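Local coordinates for jacalin-type lectin domain-containing protein (Musa acuminata, PDB 7KMU), which probably binds mannose-containing sugars as a mannose-specific jacalin-related lectin of banana, at residues 8-13 with 110-115; 16-21 with 53-58; 28-33 with 39-44; 61-66 with 102-107; 79-82 with 87-90. All coordinates share one frame; numbering follows the deposited sequence. Where two conformers were deposited one is given.

Overall arrangement
The chain folds into three four-stranded antiparallel sheets, and the five contacts lie within and between them. Contacts 3 and 5 are hairpins, each inside one sheet; contacts 1, 2 and 4 are aromatic contacts between side chains of different sheets. Contact 1 joins strands 5-11 and 110-116 and spans the longest separation along the chain, enclosing the others in sequence. Contact 3 falls between the two segments of contact 2, and contact 5 between those of contact 4. Contacts 1 and 5 have centres about 9 Å apart, as do contacts 3 and 4, whereas contacts 1 and 3 lie about 18 Å apart, on opposite sides of the chain's centre. Contacts 1, 2 and 4 thus join the sheets of the beta-prism.

Contact 1: 8-13 with 110-115; sequences GTWGGN and TPFSIP
Trp10 and Phe112 lie on strands of different sheets, their CA atoms 7.2 Å apart, so the backbones do not pair and the contact is made by side chains that fill the gap. The indole pyrrole ring and the phenyl ring form an offset stack, with centroids 4.8 Å apart and planes only 9° from parallel. Because the rings are slid, each also covers the other's CB: Trp10 CB sits 3.9 Å from the centroid of the Phe112 ring, and Phe112 CB lies 3.7 Å from the centroid of the Trp10 five-membered ring, both over the face. Ile114 takes the benzo end of the indole, where its CD1 makes a CH-pi contact 3.6 Å from the six-membered centroid; the same methyl also lies in plane at the edge of the Phe112 ring. Within this chain strands 5-11 and 110-116 are outermost in two sheets of the beta-prism, and the stack joins those sheets where the strands come together. The far face of the indole is backed by Gly8 CA, 3.6 Å above its plane, so Trp10 is sandwiched. With CG anti to the carbonyl carbon (chi1 -64°), Trp10 reaches across to strand 110-116. In this buried place its NE1 hydrogen-bonds Ser113 OG of the second subunit, whose Pro115 also packs on Trp10; Gly8 and Pro115 make backbone hydrogen bonds to that subunit.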
# COMPACT_ATOMS: atom_id res chain seq x y z
N GLY B 8 -5.48 2.22 2.06
CA GLY B 8 -6.13 3.00 1.02
C GLY B 8 -6.82 4.20 1.66
O GLY B 8 -6.60 4.47 2.85
N THR B 9 -7.64 4.94 0.90
CA THR B 9 -7.91 4.66 -0.51
C THR B 9 -6.88 5.31 -1.42
O THR B 9 -6.14 6.22 -1.02
CB THR B 9 -9.29 5.24 -0.92
OG1 THR B 9 -9.31 6.65 -0.68
CG2 THR B 9 -10.47 4.58 -0.18
N TRP B 10 -6.86 4.83 -2.66
CA TRP B 10 -6.20 5.45 -3.79
C TRP B 10 -7.33 5.86 -4.71
O TRP B 10 -8.29 5.10 -4.89
CB TRP B 10 -5.28 4.47 -4.53
CG TRP B 10 -4.14 4.01 -3.67
CD1 TRP B 10 -2.93 4.62 -3.51
CD2 TRP B 10 -4.14 2.87 -2.80
NE1 TRP B 10 -2.16 3.92 -2.62
CE2 TRP B 10 -2.87 2.83 -2.18
CE3 TRP B 10 -5.07 1.86 -2.51
CZ2 TRP B 10 -2.52 1.83 -1.27
CZ3 TRP B 10 -4.73 0.88 -1.59
CH2 TRP B 10 -3.48 0.89 -0.95
N GLY B 11 -7.26 7.08 -5.25
CA GLY B 11 -8.29 7.59 -6.14
C GLY B 11 -8.74 8.99 -5.79
O GLY B 11 -8.09 9.67 -4.99
N GLY B 12 -9.85 9.40 -6.38
CA GLY B 12 -10.40 10.73 -6.19
C GLY B 12 -11.30 10.87 -4.98
O GLY B 12 -11.56 9.89 -4.26
N ASN B 13 -11.80 12.09 -4.76
CA ASN B 13 -12.65 12.40 -3.61
C ASN B 13 -14.14 12.36 -3.93
O ASN B 13 -14.97 12.56 -3.03
CB ASN B 13 -12.26 13.77 -3.04
CG ASN B 13 -10.83 13.78 -2.55
OD1 ASN B 13 -10.38 12.86 -1.87
ND2 ASN B 13 -10.09 14.81 -2.91
N THR B 110 -1.35 8.26 -12.13
CA THR B 110 -0.47 8.07 -10.98
C THR B 110 -0.60 6.61 -10.54
O THR B 110 -1.67 6.21 -10.10
CB THR B 110 -0.81 9.04 -9.84
OG1 THR B 110 -0.76 10.38 -10.36
CG2 THR B 110 0.17 8.94 -8.68
N PRO B 111 0.45 5.78 -10.70
CA PRO B 111 0.32 4.38 -10.29
C PRO B 111 0.29 4.19 -8.79
O PRO B 111 0.81 5.00 -8.02
CB PRO B 111 1.56 3.72 -10.88
CG PRO B 111 2.57 4.81 -10.92
CD PRO B 111 1.79 6.06 -11.25
N PHE B 112 -0.35 3.09 -8.37
CA PHE B 112 -0.38 2.63 -6.99
C PHE B 112 -0.18 1.12 -7.02
O PHE B 112 -0.56 0.45 -8.01
CB PHE B 112 -1.66 3.00 -6.24
CG PHE B 112 -2.96 2.47 -6.80
CD1 PHE B 112 -3.66 3.18 -7.77
CD2 PHE B 112 -3.51 1.28 -6.33
CE1 PHE B 112 -4.86 2.69 -8.29
CE2 PHE B 112 -4.71 0.78 -6.85
CZ PHE B 112 -5.38 1.50 -7.83
N SER B 113 0.42 0.57 -5.96
CA SER B 113 0.67 -0.85 -5.88
C SER B 113 0.74 -1.29 -4.44
O SER B 113 1.35 -0.61 -3.60
CB SER B 113 1.96 -1.22 -6.61
OG SER B 113 3.08 -0.53 -6.06
N ILE B 114 0.08 -2.43 -4.15
CA ILE B 114 0.03 -3.03 -2.82
C ILE B 114 0.54 -4.46 -2.89
O ILE B 114 -0.26 -5.38 -2.98
CB ILE B 114 -1.39 -2.95 -2.18
CG1 ILE B 114 -1.94 -1.54 -2.20
CG2 ILE B 114 -1.40 -3.52 -0.74
CD1 ILE B 114 -2.53 -1.04 -3.61
N PRO B 115 1.86 -4.65 -2.89
CA PRO B 115 2.40 -6.02 -2.91
C PRO B 115 2.37 -6.61 -1.50
O PRO B 115 3.05 -6.10 -0.61
CB PRO B 115 3.82 -5.85 -3.43
CG PRO B 115 4.16 -4.41 -3.27
CD PRO B 115 2.94 -3.64 -2.84

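Contact 2: 16-21 with 53-58; sequences SEWDMG and QHYGGT
Trp18 and Tyr55 stack closely where strand 16-19 passes strand 49-56, and this is the tight half of the contact. Their rings form an offset stack, the indole six-membered centroid 4.0 Å from the phenol centroid, with the planes at 14°. Trp18 CE3 stands 3.3 Å above the Tyr55 plane, over the ring centre. Nearer the Tyr55 backbone, its CB covers the indole five-membered ring, 3.8 Å from the centroid in a CH-pi contact, while Trp18 CB lies 3.4 Å from Tyr55 CD1. Tyr55 CG points away from its own carbonyl carbon (chi1 -52°), which brings the ring flat over the indole. The phenol end is looser. Tyr55 OH lies 3.6 Å from Met20 CA, alongside the start of a side chain that crosses the phenol at about a right angle and leads off toward Ile42 and Phe44. There the hydroxyl meets a water at 2.8 Å, in the plane of the ring at its edge, and that water gives only a weak bond to Asp19 O. Past this wet edge the chain turns: Asp19 OD1 accepts from Gly21 N at 3.0 Å in an Asx turn, and the same carboxylate is held by Tyr138 and Lys6. The stack thus joins strands that are outermost within this chain in two of the three sheets of the beta-prism, the fold of jacalin-related lectins.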
# COMPACT_ATOMS: atom_id res chain seq x y z
N SER B 16 -19.71 8.18 -3.68
CA SER B 16 -20.24 7.85 -2.36
C SER B 16 -19.38 6.75 -1.74
O SER B 16 -18.94 5.86 -2.47
CB SER B 16 -21.68 7.35 -2.48
OG SER B 16 -22.51 8.35 -3.05
N GLU B 17 -19.16 6.79 -0.43
CA GLU B 17 -18.37 5.75 0.23
C GLU B 17 -19.07 4.39 0.17
O GLU B 17 -20.30 4.30 0.30
CB GLU B 17 -18.13 6.12 1.71
CG GLU B 17 -17.20 7.31 1.88
CD GLU B 17 -16.93 7.68 3.33
OE1 GLU B 17 -16.12 6.98 3.98
OE2 GLU B 17 -17.53 8.67 3.81
N TRP B 18 -18.28 3.33 -0.01
CA TRP B 18 -18.73 1.95 0.07
C TRP B 18 -17.70 1.14 0.83
O TRP B 18 -16.52 1.49 0.89
CB TRP B 18 -19.02 1.34 -1.30
CG TRP B 18 -17.87 1.33 -2.27
CD1 TRP B 18 -17.57 2.30 -3.18
CD2 TRP B 18 -16.92 0.27 -2.48
NE1 TRP B 18 -16.50 1.91 -3.94
CE2 TRP B 18 -16.08 0.67 -3.54
CE3 TRP B 18 -16.71 -0.98 -1.88
CZ2 TRP B 18 -15.03 -0.13 -4.00
CZ3 TRP B 18 -15.69 -1.79 -2.36
CH2 TRP B 18 -14.88 -1.37 -3.43
N ASP B 19 -18.16 0.06 1.45
CA ASP B 19 -17.32 -0.76 2.30
C ASP B 19 -17.92 -2.15 2.42
O ASP B 19 -19.00 -2.33 3.00
CB ASP B 19 -17.15 -0.10 3.68
CG ASP B 19 -16.11 -0.71 4.59
OD1 ASP B 19 -15.61 -1.80 4.28
OD2 ASP B 19 -15.82 -0.10 5.64
N MET B 20 -17.23 -3.14 1.85
CA MET B 20 -17.63 -4.54 1.85
C MET B 20 -17.37 -5.19 3.21
O MET B 20 -18.01 -6.19 3.56
CB MET B 20 -16.73 -5.22 0.79
CG MET B 20 -17.11 -6.58 0.40
SD MET B 20 -15.62 -7.33 -0.33
CE MET B 20 -15.39 -8.64 0.85
N GLY B 21 -16.39 -4.65 3.94
CA GLY B 21 -15.88 -5.25 5.16
C GLY B 21 -14.93 -6.40 4.84
O GLY B 21 -14.76 -6.78 3.67
N GLN B 53 -21.97 -8.10 -3.76
CA GLN B 53 -22.12 -6.66 -3.67
C GLN B 53 -21.49 -6.02 -4.89
O GLN B 53 -20.34 -6.34 -5.22
CB GLN B 53 -21.48 -6.11 -2.39
CG GLN B 53 -22.18 -6.53 -1.10
CD GLN B 53 -23.49 -5.81 -0.84
OE1 GLN B 53 -23.85 -4.81 -1.49
NE2 GLN B 53 -24.25 -6.31 0.13
N HIS B 54 -22.23 -5.11 -5.54
CA HIS B 54 -21.80 -4.38 -6.73
C HIS B 54 -21.58 -2.92 -6.37
O HIS B 54 -22.44 -2.29 -5.73
CB HIS B 54 -22.88 -4.49 -7.82
CG HIS B 54 -22.51 -3.87 -9.14
ND1 HIS B 54 -22.61 -2.51 -9.36
CD2 HIS B 54 -22.11 -4.47 -10.28
CE1 HIS B 54 -22.24 -2.32 -10.62
NE2 HIS B 54 -21.92 -3.47 -11.21
N TYR B 55 -20.44 -2.37 -6.80
CA TYR B 55 -20.06 -0.98 -6.58
C TYR B 55 -19.72 -0.35 -7.92
O TYR B 55 -19.08 -1.00 -8.75
CB TYR B 55 -18.88 -0.90 -5.60
CG TYR B 55 -19.14 -1.68 -4.33
CD1 TYR B 55 -20.02 -1.20 -3.37
CD2 TYR B 55 -18.54 -2.92 -4.11
CE1 TYR B 55 -20.29 -1.93 -2.21
CE2 TYR B 55 -18.80 -3.65 -2.94
CZ TYR B 55 -19.68 -3.14 -2.00
OH TYR B 55 -19.92 -3.84 -0.83
N GLY B 56 -20.18 0.88 -8.13
CA GLY B 56 -19.96 1.59 -9.39
C GLY B 56 -21.17 1.56 -10.31
O GLY B 56 -22.27 1.15 -9.90
N GLY B 57 -20.94 1.96 -11.55
CA GLY B 57 -21.98 2.09 -12.56
C GLY B 57 -22.27 0.87 -13.41
O GLY B 57 -21.89 -0.26 -13.07
N THR B 58 -22.98 1.11 -14.52
CA THR B 58 -23.42 0.01 -15.39
C THR B 58 -22.61 -0.16 -16.68
O THR B 58 -22.95 -1.03 -17.49
CB THR B 58 -24.93 0.21 -15.69
OG1 THR B 58 -25.09 1.44 -16.38
CG2 THR B 58 -25.79 0.21 -14.42
O HOH W 1 -21.78 -2.86 0.96

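Contact 3: 28-33 with 39-44; sequences SVKINA and AIEITF. With EDO (1,2-ethanediol), chain F.
Strands 25-33 and 37-46 form a beta hairpin at the middle of a four-stranded antiparallel sheet, and residues 28-33 and 39-44 are its paired arms. Ser28 with Thr43, Lys30 with Glu41 and Asn32 with Ala39 are hydrogen-bonded pairs, each with two backbone bonds; the Lys30-Glu41 pair is the shortest and most even, with both of its N-to-O distances 2.8 Å. Between them, Val29 with Ile42 and Ile31 with Ile40 are non-hydrogen-bonded pairs that turn their side chains to the interior. There Ile40 CG1, anti to its N (chi1 -172°), touches both Val29 CG1, at 4.0 Å, and Ile31 CG1, at 4.1 Å; from strand 100-104, Phe101 packs on both Val29 and Ile31, and Phe104 on Ile31. The other face is polar. Lys30 NZ and Glu41 OE2 make a long salt bridge of 3.7 Å, with the lysine bent at its third torsion. Beside it sits an ethanediol, probably from the crystallisation liquor: its O1 donates to Glu41 OE1 at 2.8 Å and lies 2.7 Å from Thr43 OG1, while its O2 shares a hydrogen bond of 2.7 Å with Ser28 OG. The hairpin is thus amphipathic, one side apolar and packed in part against phenylalanines of strand 100-104, the other lined with hydroxyls and charges that can bind a small diol.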
# COMPACT_ATOMS: atom_id res chain seq x y z
N SER B 28 -15.52 -14.78 -5.61
CA SER B 28 -15.31 -14.32 -6.97
C SER B 28 -15.30 -12.80 -7.04
O SER B 28 -15.83 -12.12 -6.14
CB SER B 28 -16.36 -14.90 -7.91
OG SER B 28 -17.67 -14.55 -7.50
N VAL B 29 -14.69 -12.26 -8.10
CA VAL B 29 -14.64 -10.83 -8.34
C VAL B 29 -14.97 -10.61 -9.82
O VAL B 29 -14.43 -11.31 -10.67
CB VAL B 29 -13.26 -10.19 -7.98
CG1 VAL B 29 -13.17 -8.73 -8.43
CG2 VAL B 29 -12.98 -10.28 -6.48
N LYS B 30 -15.81 -9.60 -10.11
CA LYS B 30 -16.10 -9.20 -11.48
C LYS B 30 -15.74 -7.73 -11.60
O LYS B 30 -16.19 -6.92 -10.79
CB LYS B 30 -17.57 -9.43 -11.82
CG LYS B 30 -17.94 -9.05 -13.26
CD LYS B 30 -19.43 -9.31 -13.55
CE LYS B 30 -20.34 -8.19 -13.10
NZ LYS B 30 -21.77 -8.49 -13.40
N ILE B 31 -14.92 -7.39 -12.61
CA ILE B 31 -14.56 -5.99 -12.86
C ILE B 31 -15.13 -5.61 -14.21
O ILE B 31 -14.95 -6.36 -15.17
CB ILE B 31 -13.02 -5.77 -12.82
CG1 ILE B 31 -12.48 -5.91 -11.37
CG2 ILE B 31 -12.60 -4.41 -13.45
CD1 ILE B 31 -10.91 -5.95 -11.22
N ASN B 32 -15.82 -4.47 -14.29
CA ASN B 32 -16.31 -3.92 -15.55
C ASN B 32 -15.41 -2.76 -15.90
O ASN B 32 -15.17 -1.87 -15.06
CB ASN B 32 -17.75 -3.46 -15.47
CG ASN B 32 -18.73 -4.59 -15.59
OD1 ASN B 32 -18.84 -5.44 -14.71
ND2 ASN B 32 -19.45 -4.65 -16.71
N ALA B 33 -14.89 -2.76 -17.13
CA ALA B 33 -13.96 -1.72 -17.55
C ALA B 33 -14.03 -1.46 -19.03
O ALA B 33 -14.36 -2.37 -19.80
CB ALA B 33 -12.54 -2.14 -17.18
N ALA B 39 -16.87 -0.54 -12.62
CA ALA B 39 -17.45 -1.22 -11.48
C ALA B 39 -16.63 -2.39 -10.99
O ALA B 39 -15.84 -2.98 -11.74
CB ALA B 39 -18.86 -1.71 -11.85
N ILE B 40 -16.86 -2.75 -9.73
CA ILE B 40 -16.29 -3.93 -9.12
C ILE B 40 -17.40 -4.61 -8.36
O ILE B 40 -18.16 -3.94 -7.64
CB ILE B 40 -15.00 -3.66 -8.27
CG1 ILE B 40 -14.33 -4.99 -7.82
CG2 ILE B 40 -15.26 -2.71 -7.08
CD1 ILE B 40 -12.87 -4.86 -7.28
N GLU B 41 -17.54 -5.91 -8.56
CA GLU B 41 -18.56 -6.70 -7.88
C GLU B 41 -17.85 -7.86 -7.20
O GLU B 41 -17.01 -8.52 -7.81
CB GLU B 41 -19.59 -7.19 -8.90
CG GLU B 41 -20.73 -7.97 -8.28
CD GLU B 41 -21.66 -8.55 -9.32
OE1 GLU B 41 -21.49 -9.74 -9.67
OE2 GLU B 41 -22.54 -7.81 -9.81
N ILE B 42 -18.14 -8.08 -5.90
CA ILE B 42 -17.47 -9.14 -5.15
C ILE B 42 -18.49 -10.08 -4.56
O ILE B 42 -19.48 -9.63 -3.98
CB ILE B 42 -16.54 -8.58 -4.02
CG1 ILE B 42 -15.58 -7.47 -4.50
CG2 ILE B 42 -15.75 -9.69 -3.33
CD1 ILE B 42 -16.08 -6.05 -4.18
N THR B 43 -18.26 -11.39 -4.72
CA THR B 43 -19.05 -12.42 -4.07
C THR B 43 -18.13 -12.96 -2.97
O THR B 43 -17.00 -13.38 -3.25
CB THR B 43 -19.53 -13.49 -5.04
OG1 THR B 43 -20.45 -12.89 -5.95
CG2 THR B 43 -20.25 -14.65 -4.31
N PHE B 44 -18.60 -12.92 -1.73
CA PHE B 44 -17.80 -13.33 -0.60
C PHE B 44 -18.62 -14.03 0.46
O PHE B 44 -19.84 -13.85 0.51
CB PHE B 44 -17.10 -12.09 -0.00
CG PHE B 44 -18.05 -11.03 0.48
CD1 PHE B 44 -18.53 -10.05 -0.38
CD2 PHE B 44 -18.46 -11.00 1.81
CE1 PHE B 44 -19.44 -9.09 0.06
CE2 PHE B 44 -19.37 -10.04 2.26
CZ PHE B 44 -19.82 -9.07 1.39
C1 EDO F . -18.54 -11.53 -8.44
O1 EDO F . -19.86 -11.34 -8.04
C2 EDO F . -18.56 -12.28 -9.79
O2 EDO F . -19.04 -13.61 -9.62

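Contact 4: 61-66 with 102-107; sequences EPHEIA and GPFGAY. With EDO (1,2-ethanediol), chain F.
Ethanediol O2, a hydrogen-bond partner of Ser28 OG, also gives a weak hydrogen bond of 3.0 Å to Glu64 OE2 on one side of strand 61-66, while the neighbouring His63 turns the opposite way and meets Phe104. His63 has two conformers, and the geometry here is that of the one modelled in this contact. The imidazole and phenyl planes are near parallel, 13° apart, but slid so far that the rings barely overlap, with centroids 4.7 Å from one another. One phenyl corner does most of the touching: Phe104 CE1 stands 3.4 Å above the imidazole plane, toward its rim, and lies 3.5 Å from His63 CG. The next carbon, Phe104 CZ, reaches 3.6 Å from His63 CB. Within this chain strand 61-66 is outermost in one sheet of the beta-prism and strand 100-104 in another. The contact lies at the surface, between segments with no backbone bond to each other. His63 CG lies anti to its carbonyl carbon (chi1 -73°), and that rotation brings the imidazole over the phenyl corner. On its own segment, Gly102 CA backs a face of the Phe104 ring, 3.4 Å above the plane. Elsewhere Phe104 meets Phe101 edge-to-face and rests on Ile31 and Ala33.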
# COMPACT_ATOMS: atom_id res chain seq x y z
N GLU B 61 -16.94 -3.46 -20.08
CA GLU B 61 -16.98 -4.88 -20.39
C GLU B 61 -16.64 -5.66 -19.13
O GLU B 61 -15.70 -5.30 -18.43
CB GLU B 61 -15.98 -5.22 -21.52
CG GLU B 61 -16.00 -6.67 -21.98
CD GLU B 61 -14.92 -7.13 -22.95
OE1 GLU B 61 -14.08 -6.29 -23.35
OE2 GLU B 61 -14.92 -8.33 -23.29
N PRO B 62 -17.36 -6.76 -18.86
CA PRO B 62 -17.06 -7.53 -17.65
C PRO B 62 -16.01 -8.61 -17.85
O PRO B 62 -15.86 -9.19 -18.93
CB PRO B 62 -18.40 -8.19 -17.32
CG PRO B 62 -19.02 -8.43 -18.69
CD PRO B 62 -18.56 -7.28 -19.55
N HIS B 63 -15.28 -8.87 -16.75
CA HIS B 63 -14.31 -9.95 -16.65
C HIS B 63 -14.43 -10.47 -15.24
O HIS B 63 -14.66 -9.70 -14.31
CB HIS B 63 -12.87 -9.54 -16.96
CG HIS B 63 -12.61 -9.29 -18.41
ND1 HIS B 63 -12.63 -8.02 -18.94
CD2 HIS B 63 -12.28 -10.16 -19.39
CE1 HIS B 63 -12.35 -8.15 -20.22
NE2 HIS B 63 -12.13 -9.42 -20.54
N GLU B 64 -14.31 -11.78 -15.09
CA GLU B 64 -14.51 -12.39 -13.78
C GLU B 64 -13.50 -13.46 -13.44
O GLU B 64 -13.00 -14.17 -14.33
CB GLU B 64 -15.95 -12.98 -13.78
CG GLU B 64 -16.46 -13.58 -12.49
CD GLU B 64 -17.84 -14.20 -12.63
OE1 GLU B 64 -18.67 -13.67 -13.41
OE2 GLU B 64 -18.11 -15.22 -11.95
N ILE B 65 -13.21 -13.59 -12.14
CA ILE B 65 -12.34 -14.61 -11.58
C ILE B 65 -13.11 -15.35 -10.50
O ILE B 65 -13.70 -14.70 -9.63
CB ILE B 65 -10.99 -14.05 -11.04
CG1 ILE B 65 -10.09 -15.20 -10.51
CG2 ILE B 65 -11.21 -12.92 -9.96
CD1 ILE B 65 -8.71 -14.79 -10.10
N ALA B 66 -13.14 -16.69 -10.55
CA ALA B 66 -13.74 -17.51 -9.49
C ALA B 66 -12.55 -18.15 -8.78
O ALA B 66 -11.76 -18.86 -9.40
CB ALA B 66 -14.66 -18.57 -10.08
N GLY B 102 -6.35 -9.29 -14.84
CA GLY B 102 -6.12 -7.99 -15.43
C GLY B 102 -4.77 -7.90 -16.12
O GLY B 102 -4.13 -8.93 -16.37
N PRO B 103 -4.31 -6.69 -16.45
CA PRO B 103 -4.93 -5.38 -16.16
C PRO B 103 -6.18 -5.09 -16.97
O PRO B 103 -6.32 -5.54 -18.11
CB PRO B 103 -3.81 -4.38 -16.52
CG PRO B 103 -3.02 -5.10 -17.59
CD PRO B 103 -3.02 -6.54 -17.16
N PHE B 104 -7.10 -4.35 -16.35
CA PHE B 104 -8.32 -3.87 -17.00
C PHE B 104 -8.28 -2.36 -17.00
O PHE B 104 -7.69 -1.75 -16.09
CB PHE B 104 -9.58 -4.38 -16.29
CG PHE B 104 -9.59 -5.88 -16.20
CD1 PHE B 104 -9.57 -6.66 -17.36
CD2 PHE B 104 -9.56 -6.52 -14.97
CE1 PHE B 104 -9.53 -8.05 -17.28
CE2 PHE B 104 -9.56 -7.91 -14.89
CZ PHE B 104 -9.54 -8.67 -16.04
N GLY B 105 -8.89 -1.75 -18.01
CA GLY B 105 -8.89 -0.30 -18.15
C GLY B 105 -7.80 0.14 -19.10
O GLY B 105 -6.86 -0.62 -19.37
N ALA B 106 -7.92 1.35 -19.64
CA ALA B 106 -6.96 1.84 -20.64
C ALA B 106 -6.20 3.10 -20.23
O ALA B 106 -5.12 3.36 -20.78
CB ALA B 106 -7.68 2.08 -21.96
N TYR B 107 -6.74 3.90 -19.30
CA TYR B 107 -6.12 5.14 -18.88
C TYR B 107 -5.03 4.96 -17.84
O TYR B 107 -5.16 4.14 -16.94
CB TYR B 107 -7.18 6.11 -18.32
CG TYR B 107 -7.86 7.00 -19.34
CD1 TYR B 107 -8.51 6.45 -20.45
CD2 TYR B 107 -7.94 8.37 -19.15
CE1 TYR B 107 -9.19 7.26 -21.36
CE2 TYR B 107 -8.60 9.19 -20.06
CZ TYR B 107 -9.22 8.63 -21.16
OH TYR B 107 -9.88 9.44 -22.07
C1 EDO F . -18.54 -11.53 -8.44
O1 EDO F . -19.86 -11.34 -8.04
C2 EDO F . -18.56 -12.28 -9.79
O2 EDO F . -19.04 -13.61 -9.62

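Contact 5: 79-82 with 87-90; sequences HVVD and TIIG
Val80 and Ile89 face each other across a non-hydrogen-bonded pair, and their rotamers decide how they meet. Val80 CG1 lies anti to its own N (chi1 176°), which puts that methyl on Thr87, 3.6 Å from Thr87 CG2, and leaves CG2 for Ile89, 4.1 Å from Ile89 CD1. Ile89 folds its chain, both torsions close to -55°, so that CD1 comes back toward Val80. At this end of the face Phe112 packs on both Val80 and Ile89, and Ile135 adds to Ile89, whereas the Thr87 end is exposed. Strands 73-83 and 86-96 make a beta hairpin in one sheet of the beta-prism; the segments 79-82 and 87-90 run at 130° to each other, a strong twist for an antiparallel pair. Three backbone hydrogen bonds hold it: Val81 N to Ile88 O at 2.8 Å, Ile88 N to Val81 O at 3.0 Å, and Gly90 N to His79 O at 2.9 Å. On the other face Val81 tucks CG2 between its N and carbonyl carbon, and that methyl settles 3.6 Å from Gly90 CA and 4.2 Å from Ile88 CG1. Tyr107 packs on Val81 there, while Ile36 and Phe131 lie against Ile88. His79 leads away from the hairpin, and its ND1 bonds with Gly109 N.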
# COMPACT_ATOMS: atom_id res chain seq x y z
N HIS B 79 -3.94 2.49 -11.61
CA HIS B 79 -3.66 3.89 -11.88
C HIS B 79 -4.80 4.78 -11.43
O HIS B 79 -5.97 4.46 -11.68
CB HIS B 79 -3.44 4.13 -13.38
CG HIS B 79 -2.07 3.74 -13.84
ND1 HIS B 79 -1.11 4.70 -14.10
CD2 HIS B 79 -1.55 2.51 -14.05
CE1 HIS B 79 -0.03 4.02 -14.48
NE2 HIS B 79 -0.24 2.71 -14.46
N VAL B 80 -4.45 5.92 -10.80
CA VAL B 80 -5.40 7.00 -10.48
C VAL B 80 -5.27 7.94 -11.68
O VAL B 80 -4.15 8.33 -12.03
CB VAL B 80 -5.10 7.71 -9.15
CG1 VAL B 80 -6.07 8.88 -8.95
CG2 VAL B 80 -5.17 6.73 -7.99
N VAL B 81 -6.39 8.26 -12.33
CA VAL B 81 -6.35 9.02 -13.58
C VAL B 81 -7.31 10.17 -13.63
O VAL B 81 -8.28 10.23 -12.86
CB VAL B 81 -6.64 8.07 -14.79
CG1 VAL B 81 -5.80 6.80 -14.72
CG2 VAL B 81 -8.13 7.72 -14.92
N ASP B 82 -7.06 11.06 -14.61
CA ASP B 82 -7.97 12.17 -14.90
C ASP B 82 -8.84 11.69 -16.06
O ASP B 82 -8.31 11.30 -17.11
CB ASP B 82 -7.19 13.44 -15.29
CG ASP B 82 -8.11 14.63 -15.50
OD1 ASP B 82 -8.69 14.75 -16.60
OD2 ASP B 82 -8.25 15.44 -14.56
N THR B 87 -11.33 12.52 -11.07
CA THR B 87 -10.14 11.78 -10.65
C THR B 87 -10.67 10.42 -10.18
O THR B 87 -11.36 10.35 -9.16
CB THR B 87 -9.37 12.53 -9.53
OG1 THR B 87 -8.98 13.82 -10.01
CG2 THR B 87 -8.13 11.78 -9.07
N ILE B 88 -10.40 9.36 -10.94
CA ILE B 88 -10.96 8.02 -10.66
C ILE B 88 -9.91 6.92 -10.90
O ILE B 88 -8.77 7.22 -11.26
CB ILE B 88 -12.22 7.79 -11.57
CG1 ILE B 88 -11.85 7.75 -13.06
CG2 ILE B 88 -13.35 8.84 -11.31
CD1 ILE B 88 -12.99 7.29 -13.99
N ILE B 89 -10.31 5.66 -10.74
CA ILE B 89 -9.42 4.52 -11.03
C ILE B 89 -9.55 4.21 -12.53
O ILE B 89 -10.65 3.92 -13.03
CB ILE B 89 -9.77 3.30 -10.14
CG1 ILE B 89 -9.76 3.66 -8.63
CG2 ILE B 89 -8.81 2.11 -10.44
CD1 ILE B 89 -8.42 4.30 -8.11
N GLY B 90 -8.42 4.30 -13.24
CA GLY B 90 -8.40 4.09 -14.69
C GLY B 90 -7.92 2.72 -15.12
O GLY B 90 -8.24 2.28 -16.23